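Local coordinates for protein short chain dehydrogenase/reductase (Acinetobacter baumannii, PDB 4IUY) that is probably an NAD(P)(H)-dependent oxidoreductase of the short-chain dehydrogenase/reductase family, with a substrate that is not established, at residues R59-L64 against V79-L84; Y29-G34 against N53-A58; D85-S90 against P140-Q145. All blocks are in the same frame, centred on the assembly; numbering follows the deposited sequence.

Interaction 1: residues R59-L64 against V79-L84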
loop_
_atom_site.group_PDB
_atom_site.type_symbol
_atom_site.label_atom_id
_atom_site.label_comp_id
_atom_site.label_asym_id
_atom_site.label_seq_id
_atom_site.Cartn_x
_atom_site.Cartn_y
_atom_site.Cartn_z
ATOM N N ARG D 59 -15.857 -30.349 2.577
ATOM C CA ARG D 59 -15.793 -31.504 1.672
ATOM C C ARG D 59 -16.419 -32.731 2.309
ATOM O O ARG D 59 -17.206 -33.440 1.672
ATOM C CB ARG D 59 -14.352 -31.824 1.269
ATOM C CG ARG D 59 -14.237 -32.666 -0.010
ATOM C CD ARG D 59 -12.818 -33.190 -0.253
ATOM N NE ARG D 59 -11.802 -32.433 0.476
ATOM C CZ ARG D 59 -11.260 -31.291 0.059
ATOM N NH1 ARG D 59 -11.639 -30.753 -1.096
ATOM N NH2 ARG D 59 -10.344 -30.680 0.804
ATOM N N ARG D 60 -16.053 -33.000 3.559
ATOM C CA ARG D 60 -16.584 -34.177 4.243
ATOM C C ARG D 60 -17.604 -33.807 5.321
ATOM O O ARG D 60 -17.278 -33.231 6.366
ATOM C CB ARG D 60 -15.451 -35.052 4.787
ATOM C CG ARG D 60 -14.664 -35.704 3.664
ATOM C CD ARG D 60 -13.275 -36.171 4.056
ATOM N NE ARG D 60 -12.486 -36.376 2.843
ATOM C CZ ARG D 60 -11.720 -35.447 2.276
ATOM N NH1 ARG D 60 -11.618 -34.241 2.824
ATOM N NH2 ARG D 60 -11.049 -35.724 1.165
ATOM N N LEU D 61 -18.839 -34.195 5.037
ATOM C CA LEU D 61 -20.021 -33.917 5.837
ATOM C C LEU D 61 -19.884 -34.414 7.283
ATOM O O LEU D 61 -20.427 -33.807 8.210
ATOM C CB LEU D 61 -21.234 -34.570 5.157
ATOM C CG LEU D 61 -22.651 -34.169 5.546
ATOM C CD1 LEU D 61 -22.871 -32.745 5.105
ATOM C CD2 LEU D 61 -23.669 -35.094 4.886
ATOM N N GLU D 62 -19.171 -35.526 7.459
ATOM C CA GLU D 62 -19.033 -36.157 8.768
ATOM C C GLU D 62 -18.284 -35.243 9.749
ATOM O O GLU D 62 -18.517 -35.295 10.958
ATOM C CB GLU D 62 -18.409 -37.566 8.672
ATOM C CG GLU D 62 -16.995 -37.670 8.098
ATOM C CD GLU D 62 -16.954 -37.774 6.576
ATOM O OE1 GLU D 62 -17.998 -37.571 5.920
ATOM O OE2 GLU D 62 -15.871 -38.090 6.036
ATOM N N ARG D 63 -17.383 -34.415 9.225
ATOM C CA ARG D 63 -16.649 -33.432 10.037
ATOM C C ARG D 63 -17.545 -32.297 10.592
ATOM O O ARG D 63 -17.093 -31.491 11.394
ATOM C CB ARG D 63 -15.485 -32.835 9.247
ATOM C CG ARG D 63 -14.484 -33.843 8.688
ATOM C CD ARG D 63 -13.356 -33.117 7.926
ATOM N NE ARG D 63 -12.599 -34.006 7.040
ATOM C CZ ARG D 63 -11.488 -34.655 7.375
ATOM N NH1 ARG D 63 -10.966 -34.502 8.585
ATOM N NH2 ARG D 63 -10.889 -35.443 6.488
ATOM N N LEU D 64 -18.751 -32.148 10.054
ATOM C CA LEU D 64 -19.697 -31.115 10.496
ATOM C C LEU D 64 -20.717 -31.556 11.558
ATOM O O LEU D 64 -21.372 -30.723 12.175
ATOM C CB LEU D 64 -20.458 -30.533 9.296
ATOM C CG LEU D 64 -19.566 -29.793 8.290
ATOM C CD1 LEU D 64 -20.434 -29.115 7.228
ATOM C CD2 LEU D 64 -18.528 -28.807 8.929
ATOM N N VAL D 79 -29.782 -24.748 11.370
ATOM C CA VAL D 79 -28.492 -25.160 10.796
ATOM C C VAL D 79 -28.701 -26.034 9.559
ATOM O O VAL D 79 -29.398 -27.028 9.604
ATOM C CB VAL D 79 -27.618 -25.958 11.789
ATOM C CG1 VAL D 79 -26.270 -26.239 11.182
ATOM C CG2 VAL D 79 -27.434 -25.205 13.068
ATOM N N TYR D 80 -28.079 -25.658 8.455
ATOM C CA TYR D 80 -28.103 -26.476 7.257
ATOM C C TYR D 80 -26.659 -26.892 6.971
ATOM O O TYR D 80 -25.754 -26.088 7.083
ATOM C CB TYR D 80 -28.672 -25.691 6.085
ATOM C CG TYR D 80 -30.121 -25.296 6.252
ATOM C CD1 TYR D 80 -31.143 -26.095 5.738
ATOM C CD2 TYR D 80 -30.478 -24.117 6.932
ATOM C CE1 TYR D 80 -32.484 -25.741 5.887
ATOM C CE2 TYR D 80 -31.828 -23.753 7.094
ATOM C CZ TYR D 80 -32.828 -24.568 6.560
ATOM O OH TYR D 80 -34.174 -24.224 6.700
ATOM N N THR D 81 -26.432 -28.174 6.723
ATOM C CA THR D 81 -25.102 -28.633 6.351
ATOM C C THR D 81 -25.086 -29.118 4.893
ATOM O O THR D 81 -26.075 -29.616 4.390
ATOM C CB THR D 81 -24.599 -29.722 7.293
ATOM O OG1 THR D 81 -25.435 -30.879 7.182
ATOM C CG2 THR D 81 -24.603 -29.212 8.718
ATOM N N PHE D 82 -23.970 -28.905 4.214
ATOM C CA PHE D 82 -23.785 -29.358 2.844
ATOM C C PHE D 82 -22.374 -29.886 2.614
ATOM O O PHE D 82 -21.381 -29.206 2.885
ATOM C CB PHE D 82 -24.043 -28.220 1.861
ATOM C CG PHE D 82 -25.469 -27.765 1.812
ATOM C CD1 PHE D 82 -26.423 -28.506 1.106
ATOM C CD2 PHE D 82 -25.866 -26.597 2.456
ATOM C CE1 PHE D 82 -27.757 -28.086 1.041
ATOM C CE2 PHE D 82 -27.197 -26.166 2.393
ATOM C CZ PHE D 82 -28.147 -26.919 1.685
ATOM N N ALA D 83 -22.291 -31.092 2.080
ATOM C CA ALA D 83 -21.022 -31.645 1.641
ATOM C C ALA D 83 -20.786 -31.229 0.195
ATOM O O ALA D 83 -21.663 -31.414 -0.651
ATOM C CB ALA D 83 -21.050 -33.158 1.745
ATOM N N LEU D 84 -19.627 -30.628 -0.072
ATOM C CA LEU D 84 -19.246 -30.261 -1.435
ATOM C C LEU D 84 -17.765 -29.891 -1.549
ATOM O O LEU D 84 -17.116 -29.621 -0.549
ATOM C CB LEU D 84 -20.133 -29.108 -1.937
ATOM C CG LEU D 84 -20.307 -27.832 -1.092
ATOM C CD1 LEU D 84 -19.134 -26.877 -1.193
ATOM C CD2 LEU D 84 -21.603 -27.135 -1.470
#

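Interaction 2: residues Y29-G34 against N53-A58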
loop_
_atom_site.group_PDB
_atom_site.type_symbol
_atom_site.label_atom_id
_atom_site.label_comp_id
_atom_site.label_asym_id
_atom_site.label_seq_id
_atom_site.Cartn_x
_atom_site.Cartn_y
_atom_site.Cartn_z
ATOM N N TYR D 29 -29.135 -15.303 7.857
ATOM C CA TYR D 29 -28.523 -16.557 7.480
ATOM C C TYR D 29 -27.083 -16.305 7.059
ATOM O O TYR D 29 -26.808 -15.496 6.156
ATOM C CB TYR D 29 -29.336 -17.272 6.389
ATOM C CG TYR D 29 -30.560 -18.023 6.913
ATOM C CD1 TYR D 29 -30.510 -19.400 7.128
ATOM C CD2 TYR D 29 -31.767 -17.374 7.155
ATOM C CE1 TYR D 29 -31.611 -20.106 7.591
ATOM C CE2 TYR D 29 -32.896 -18.081 7.613
ATOM C CZ TYR D 29 -32.805 -19.453 7.835
ATOM O OH TYR D 29 -33.896 -20.190 8.304
ATOM N N ILE D 30 -26.167 -16.967 7.756
ATOM C CA ILE D 30 -24.747 -16.850 7.489
ATOM C C ILE D 30 -24.215 -18.092 6.763
ATOM O O ILE D 30 -24.303 -19.205 7.281
ATOM C CB ILE D 30 -23.953 -16.702 8.794
ATOM C CG1 ILE D 30 -24.635 -15.710 9.746
ATOM C CG2 ILE D 30 -22.506 -16.277 8.473
ATOM C CD1 ILE D 30 -24.727 -14.280 9.216
ATOM N N LEU D 31 -23.673 -17.911 5.561
ATOM C CA LEU D 31 -23.074 -19.026 4.830
ATOM C C LEU D 31 -21.567 -19.044 5.070
ATOM O O LEU D 31 -20.883 -18.065 4.814
ATOM C CB LEU D 31 -23.375 -18.949 3.334
ATOM C CG LEU D 31 -22.720 -19.990 2.410
ATOM C CD1 LEU D 31 -22.935 -21.413 2.921
ATOM C CD2 LEU D 31 -23.308 -19.878 1.008
ATOM N N ILE D 32 -21.071 -20.153 5.596
ATOM C CA ILE D 32 -19.672 -20.291 5.964
ATOM C C ILE D 32 -19.047 -21.445 5.213
ATOM O O ILE D 32 -19.435 -22.590 5.426
ATOM C CB ILE D 32 -19.527 -20.550 7.475
ATOM C CG1 ILE D 32 -20.244 -19.443 8.249
ATOM C CG2 ILE D 32 -18.043 -20.639 7.891
ATOM C CD1 ILE D 32 -20.415 -19.746 9.717
ATOM N N THR D 33 -18.105 -21.141 4.316
ATOM C CA THR D 33 -17.350 -22.193 3.642
ATOM C C THR D 33 -16.139 -22.579 4.490
ATOM O O THR D 33 -15.677 -21.807 5.331
ATOM C CB THR D 33 -16.864 -21.730 2.264
ATOM O OG1 THR D 33 -15.885 -20.688 2.440
ATOM C CG2 THR D 33 -18.037 -21.199 1.417
ATOM N N GLY D 34 -15.573 -23.745 4.220
ATOM C CA GLY D 34 -14.445 -24.210 4.998
ATOM C C GLY D 34 -14.808 -24.381 6.469
ATOM O O GLY D 34 -13.979 -24.161 7.342
ATOM N N ASN D 53 -28.879 -17.671 12.024
ATOM C CA ASN D 53 -28.971 -19.000 11.446
ATOM C C ASN D 53 -27.726 -19.370 10.636
ATOM O O ASN D 53 -27.090 -18.523 10.040
ATOM C CB ASN D 53 -30.239 -19.116 10.591
ATOM C CG ASN D 53 -31.492 -18.803 11.383
ATOM O OD1 ASN D 53 -31.829 -19.507 12.339
ATOM N ND2 ASN D 53 -32.183 -17.741 11.001
ATOM N N ILE D 54 -27.411 -20.655 10.583
ATOM C CA ILE D 54 -26.107 -21.102 10.116
ATOM C C ILE D 54 -26.198 -22.039 8.908
ATOM O O ILE D 54 -26.918 -23.030 8.939
ATOM C CB ILE D 54 -25.364 -21.847 11.278
ATOM C CG1 ILE D 54 -25.141 -20.897 12.449
ATOM C CG2 ILE D 54 -24.042 -22.395 10.822
ATOM C CD1 ILE D 54 -24.355 -19.654 12.044
ATOM N N VAL D 55 -25.489 -21.704 7.836
ATOM C CA VAL D 55 -25.278 -22.654 6.739
ATOM C C VAL D 55 -23.789 -22.992 6.626
ATOM O O VAL D 55 -22.955 -22.129 6.328
ATOM C CB VAL D 55 -25.770 -22.125 5.383
ATOM C CG1 VAL D 55 -25.574 -23.214 4.310
ATOM C CG2 VAL D 55 -27.230 -21.722 5.468
ATOM N N ILE D 56 -23.438 -24.234 6.896
ATOM C CA ILE D 56 -22.030 -24.601 6.891
ATOM C C ILE D 56 -21.742 -25.638 5.830
ATOM O O ILE D 56 -22.549 -26.551 5.585
ATOM C CB ILE D 56 -21.582 -25.124 8.259
ATOM C CG1 ILE D 56 -22.628 -26.061 8.854
ATOM C CG2 ILE D 56 -21.351 -23.959 9.218
ATOM C CD1 ILE D 56 -22.200 -26.674 10.143
ATOM N N CYS D 57 -20.616 -25.477 5.146
ATOM C CA CYS D 57 -20.195 -26.545 4.254
ATOM C C CYS D 57 -18.714 -26.855 4.291
ATOM O O CYS D 57 -17.905 -26.041 4.737
ATOM C CB CYS D 57 -20.722 -26.341 2.826
ATOM S SG CYS D 57 -20.749 -24.711 2.182
ATOM N N ALA D 58 -18.397 -28.087 3.897
ATOM C CA ALA D 58 -17.027 -28.588 3.835
ATOM C C ALA D 58 -17.034 -29.810 2.909
ATOM O O ALA D 58 -18.108 -30.262 2.505
ATOM C CB ALA D 58 -16.544 -28.967 5.232
#

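Interaction 3: residues D85-S90 against P140-Q145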
loop_
_atom_site.group_PDB
_atom_site.type_symbol
_atom_site.label_atom_id
_atom_site.label_comp_id
_atom_site.label_asym_id
_atom_site.label_seq_id
_atom_site.Cartn_x
_atom_site.Cartn_y
_atom_site.Cartn_z
ATOM N N ASP D 85 -17.239 -29.863 -2.771
ATOM C CA ASP D 85 -15.927 -29.283 -3.015
ATOM C C ASP D 85 -16.125 -27.804 -3.344
ATOM O O ASP D 85 -16.927 -27.469 -4.215
ATOM C CB ASP D 85 -15.208 -29.977 -4.164
ATOM C CG ASP D 85 -13.863 -29.324 -4.482
ATOM O OD1 ASP D 85 -13.401 -28.485 -3.678
ATOM O OD2 ASP D 85 -13.274 -29.623 -5.542
ATOM N N VAL D 86 -15.413 -26.920 -2.644
ATOM C CA VAL D 86 -15.571 -25.480 -2.870
ATOM C C VAL D 86 -15.224 -25.068 -4.310
ATOM O O VAL D 86 -15.632 -23.999 -4.760
ATOM C CB VAL D 86 -14.763 -24.614 -1.848
ATOM C CG1 VAL D 86 -15.701 -23.867 -0.914
ATOM C CG2 VAL D 86 -13.780 -25.464 -1.062
ATOM N N ASN D 87 -14.498 -25.928 -5.028
ATOM C CA ASN D 87 -14.157 -25.696 -6.438
ATOM C C ASN D 87 -15.199 -26.148 -7.453
ATOM O O ASN D 87 -15.051 -25.898 -8.654
ATOM C CB ASN D 87 -12.821 -26.347 -6.762
ATOM C CG ASN D 87 -11.655 -25.517 -6.269
ATOM O OD1 ASN D 87 -11.315 -24.496 -6.879
ATOM N ND2 ASN D 87 -11.061 -25.922 -5.139
ATOM N N ASP D 88 -16.237 -26.822 -6.953
ATOM C CA ASP D 88 -17.352 -27.330 -7.749
ATOM C C ASP D 88 -18.472 -26.284 -7.800
ATOM O O ASP D 88 -19.297 -26.183 -6.884
ATOM C CB ASP D 88 -17.844 -28.637 -7.103
ATOM C CG ASP D 88 -18.860 -29.386 -7.940
ATOM O OD1 ASP D 88 -19.505 -28.779 -8.814
ATOM O OD2 ASP D 88 -19.008 -30.609 -7.715
ATOM N N ARG D 89 -18.505 -25.518 -8.886
ATOM C CA ARG D 89 -19.489 -24.447 -9.035
ATOM C C ARG D 89 -20.942 -24.960 -9.042
ATOM O O ARG D 89 -21.837 -24.316 -8.483
ATOM C CB ARG D 89 -19.233 -23.633 -10.294
ATOM C CG ARG D 89 -20.269 -22.555 -10.498
ATOM C CD ARG D 89 -20.170 -21.897 -11.865
ATOM N NE ARG D 89 -18.919 -21.162 -12.042
ATOM C CZ ARG D 89 -18.721 -19.909 -11.652
ATOM N NH1 ARG D 89 -19.669 -19.250 -10.997
ATOM N NH2 ARG D 89 -17.556 -19.325 -11.883
ATOM N N SER D 90 -21.181 -26.073 -9.726
ATOM C CA SER D 90 -22.533 -26.619 -9.806
ATOM C C SER D 90 -23.026 -27.120 -8.444
ATOM O O SER D 90 -24.212 -27.004 -8.129
ATOM C CB SER D 90 -22.637 -27.710 -10.881
ATOM O OG SER D 90 -21.819 -28.817 -10.559
ATOM N N PRO D 140 -13.471 -18.873 -3.780
ATOM C CA PRO D 140 -14.202 -17.755 -3.173
ATOM C C PRO D 140 -14.855 -16.873 -4.229
ATOM O O PRO D 140 -15.956 -16.359 -3.989
ATOM C CB PRO D 140 -13.104 -16.981 -2.430
ATOM C CG PRO D 140 -12.031 -17.966 -2.206
ATOM C CD PRO D 140 -12.062 -18.916 -3.327
ATOM N N TRP D 141 -14.183 -16.695 -5.365
ATOM C CA TRP D 141 -14.748 -15.951 -6.484
ATOM C C TRP D 141 -16.008 -16.639 -7.044
ATOM O O TRP D 141 -17.044 -15.998 -7.225
ATOM C CB TRP D 141 -13.694 -15.724 -7.576
ATOM C CG TRP D 141 -14.259 -15.276 -8.909
ATOM C CD1 TRP D 141 -14.697 -14.027 -9.241
ATOM C CD2 TRP D 141 -14.430 -16.086 -10.081
ATOM N NE1 TRP D 141 -15.138 -14.012 -10.546
ATOM C CE2 TRP D 141 -14.978 -15.261 -11.084
ATOM C CE3 TRP D 141 -14.164 -17.424 -10.380
ATOM C CZ2 TRP D 141 -15.282 -15.735 -12.373
ATOM C CZ3 TRP D 141 -14.468 -17.901 -11.654
ATOM C CH2 TRP D 141 -15.023 -17.054 -12.638
ATOM N N GLN D 142 -15.917 -17.938 -7.308
ATOM C CA GLN D 142 -17.078 -18.727 -7.751
ATOM C C GLN D 142 -18.247 -18.613 -6.772
ATOM O O GLN D 142 -19.394 -18.327 -7.176
ATOM C CB GLN D 142 -16.707 -20.206 -7.910
ATOM C CG GLN D 142 -15.697 -20.521 -9.015
ATOM C CD GLN D 142 -15.140 -21.953 -8.926
ATOM O OE1 GLN D 142 -14.576 -22.355 -7.895
ATOM N NE2 GLN D 142 -15.267 -22.709 -10.012
ATOM N N CYS D 143 -17.956 -18.824 -5.490
ATOM C CA CYS D 143 -19.000 -18.769 -4.465
ATOM C C CYS D 143 -19.638 -17.397 -4.412
ATOM O O CYS D 143 -20.855 -17.279 -4.288
ATOM C CB CYS D 143 -18.459 -19.134 -3.080
ATOM S SG CYS D 143 -17.968 -20.834 -2.965
ATOM N N ALA D 144 -18.806 -16.365 -4.485
ATOM C CA ALA D 144 -19.309 -14.999 -4.471
ATOM C C ALA D 144 -20.253 -14.796 -5.648
ATOM O O ALA D 144 -21.365 -14.304 -5.483
ATOM C CB ALA D 144 -18.139 -13.967 -4.525
ATOM N N GLN D 145 -19.809 -15.188 -6.835
ATOM C CA GLN D 145 -20.660 -15.055 -8.007
ATOM C C GLN D 145 -22.007 -15.731 -7.771
ATOM O O GLN D 145 -23.055 -15.122 -7.987
ATOM C CB GLN D 145 -20.009 -15.652 -9.258
ATOM C CG GLN D 145 -19.010 -14.761 -9.966
ATOM C CD GLN D 145 -18.600 -15.377 -11.281
ATOM O OE1 GLN D 145 -18.521 -16.603 -11.406
ATOM N NE2 GLN D 145 -18.378 -14.545 -12.283
#

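Interaction 1: residues R59-L64 against V79-L84
T81 points from strand 79-83 at L61 and L64, which lie in the loop after strand 53-58. The setting is the Rossmann fold of the short-chain dehydrogenases. Strand 79-83 is an outermost strand of the chain's parallel sheet, and the loop passes beside it on the way to helix 65-75.

T81 is the first residue of the strand to touch. Its hydroxyl sits between the backbone N and the carbonyl carbon (chi1 64°), and T81 OG1 meets the CD1 methyl of L61 at 3.8 Å. The two side chains cross at about a right angle. L64 comes in less closely, with L64 CD1 4.2 Å from T81 CB. L64 is buried, and it also packs on I56, A35 and S36.

F82 turns its ring away, onto M95 and L99 of helix 89-101. It gives the loop only its backbone: F82 C lies 3.8 Å from L61 CD1.

A83 faces the loop again. A83 CB is 3.7 Å from L61 CB. The L61 chain starts with CG anti to the backbone N (chi1 -164°) and reaches over the strand, with L61 CD1 3.5 Å from A83 N. That one methyl therefore meets T81, F82 and A83. On the loop backbone, R59 O approaches A83 CB at 3.9 Å.

L84 sends its side chain away, to A91. Its backbone still pairs with A58, the last residue of strand 53-58. R59 and R60 follow that strand directly, where NADP(H)-preferring relatives often carry basic residues for the coenzyme phosphate. A similar role is possible here, but this is the apo form. R59 meets L84 chiefly through its backbone: the CA-H of R59 points at L84 O, 3.2 Å from R59 CA, with 146° at the hydrogen.

Interaction 2: residues Y29-G34 against N53-A58
The ring of Y29 lies against the side chain of N53. N53 CB sits over one face, 3.5 Å from the centroid of the Y29 ring, in a CH-pi contact. The N53 amide is turned 34° from the ring plane, and N53 ND2 comes within 3.5 Å of Y29 CE2. V55 CG2 is near the plane of the same ring, at its edge. Next along this face, L31 CD1 packs 3.5 Å from V55 CG1. L31 has CG anti to the backbone N (chi1 175°), and CD1 also touches C57 SG. On the other face I30 meets I54, and I32 meets I56.

These pairs sit in register on two parallel strands which, with helix 38-49 between them, form the first beta-alpha-beta unit of the Rossmann fold. Four backbone bonds join them: I30 N to N53 O, V55 N to I30 O, I32 N to V55 O and C57 N to I32 O.

Further out, F47, I43 and A44 of helix 38-49 cover the isoleucine face. Strand 79-83 lies next to 53-58 in the sheet. On the Y29, V55 face its Y80 touches Y29 and its F82 touches V55 and C57. The N53 amide is held by Q78, whose backbone N donates to N53 OD1. T33 OG1 is bonded to the backbone N of N112.

Interaction 3: residues D85-S90 against P140-Q145
R89 reaches across to Q145 and grips one oxygen with two nitrogens. The contact sets the N-terminal end of helix 89-101, N-capped by D88, against the middle of helix 126-153, where a second subunit also meets the Rossmann fold. R89 NH1 and R89 NH2 both donate to Q145 OE1, each at 2.9 Å. Both bonds are bent, 138° at the hydrogen, as two N-H groups share one acceptor. The guanidinium and the Q145 amide are turned 56° apart. The R89 chain leaves with CG anti to the backbone N and bends at chi3.

W141 stands almost perpendicular to the guanidinium (89°). W141 CZ3 lies at the edge of that group, 3.4 Å from R89 NH2. Q142 covers one guanidinium face with Q142 CG, 3.6 Å from R89 NH2. Q142 NE2 makes a weak bond, 3.5 Å long, to N87 O, and a hydrogen bond to D126 OD1 of the second subunit.

R89 has further partners: a salt bridge to E146, and another to D126 of the second subunit. Q145 NE2 donates to Y124 O and F121 O of that subunit, so both ends of the Q145 amide are fixed.

Nearer the sheet, V86 CG1 packs 4.3 Å from C143 SG.

In the fold
From the N terminus, interaction 2 comes first. It closes the loop through helix 38-49 and joins the first two strands in chain order. The chain leaves strand 53-58 straight into 59-64. Interaction 1 then closes the next loop, through helix 65-75, on strand 79-83. That strand is bonded to 53-58, so both contacts share one sheet, with centres about 9 Å apart. The chain runs from L84 directly into D85. Interaction 3 closes a longer loop, through helix 89-101 and strand 108-111, on helix 126-153. The three follow in series and none crosses another. T33 touches V86, which ties interaction 2 to interaction 3.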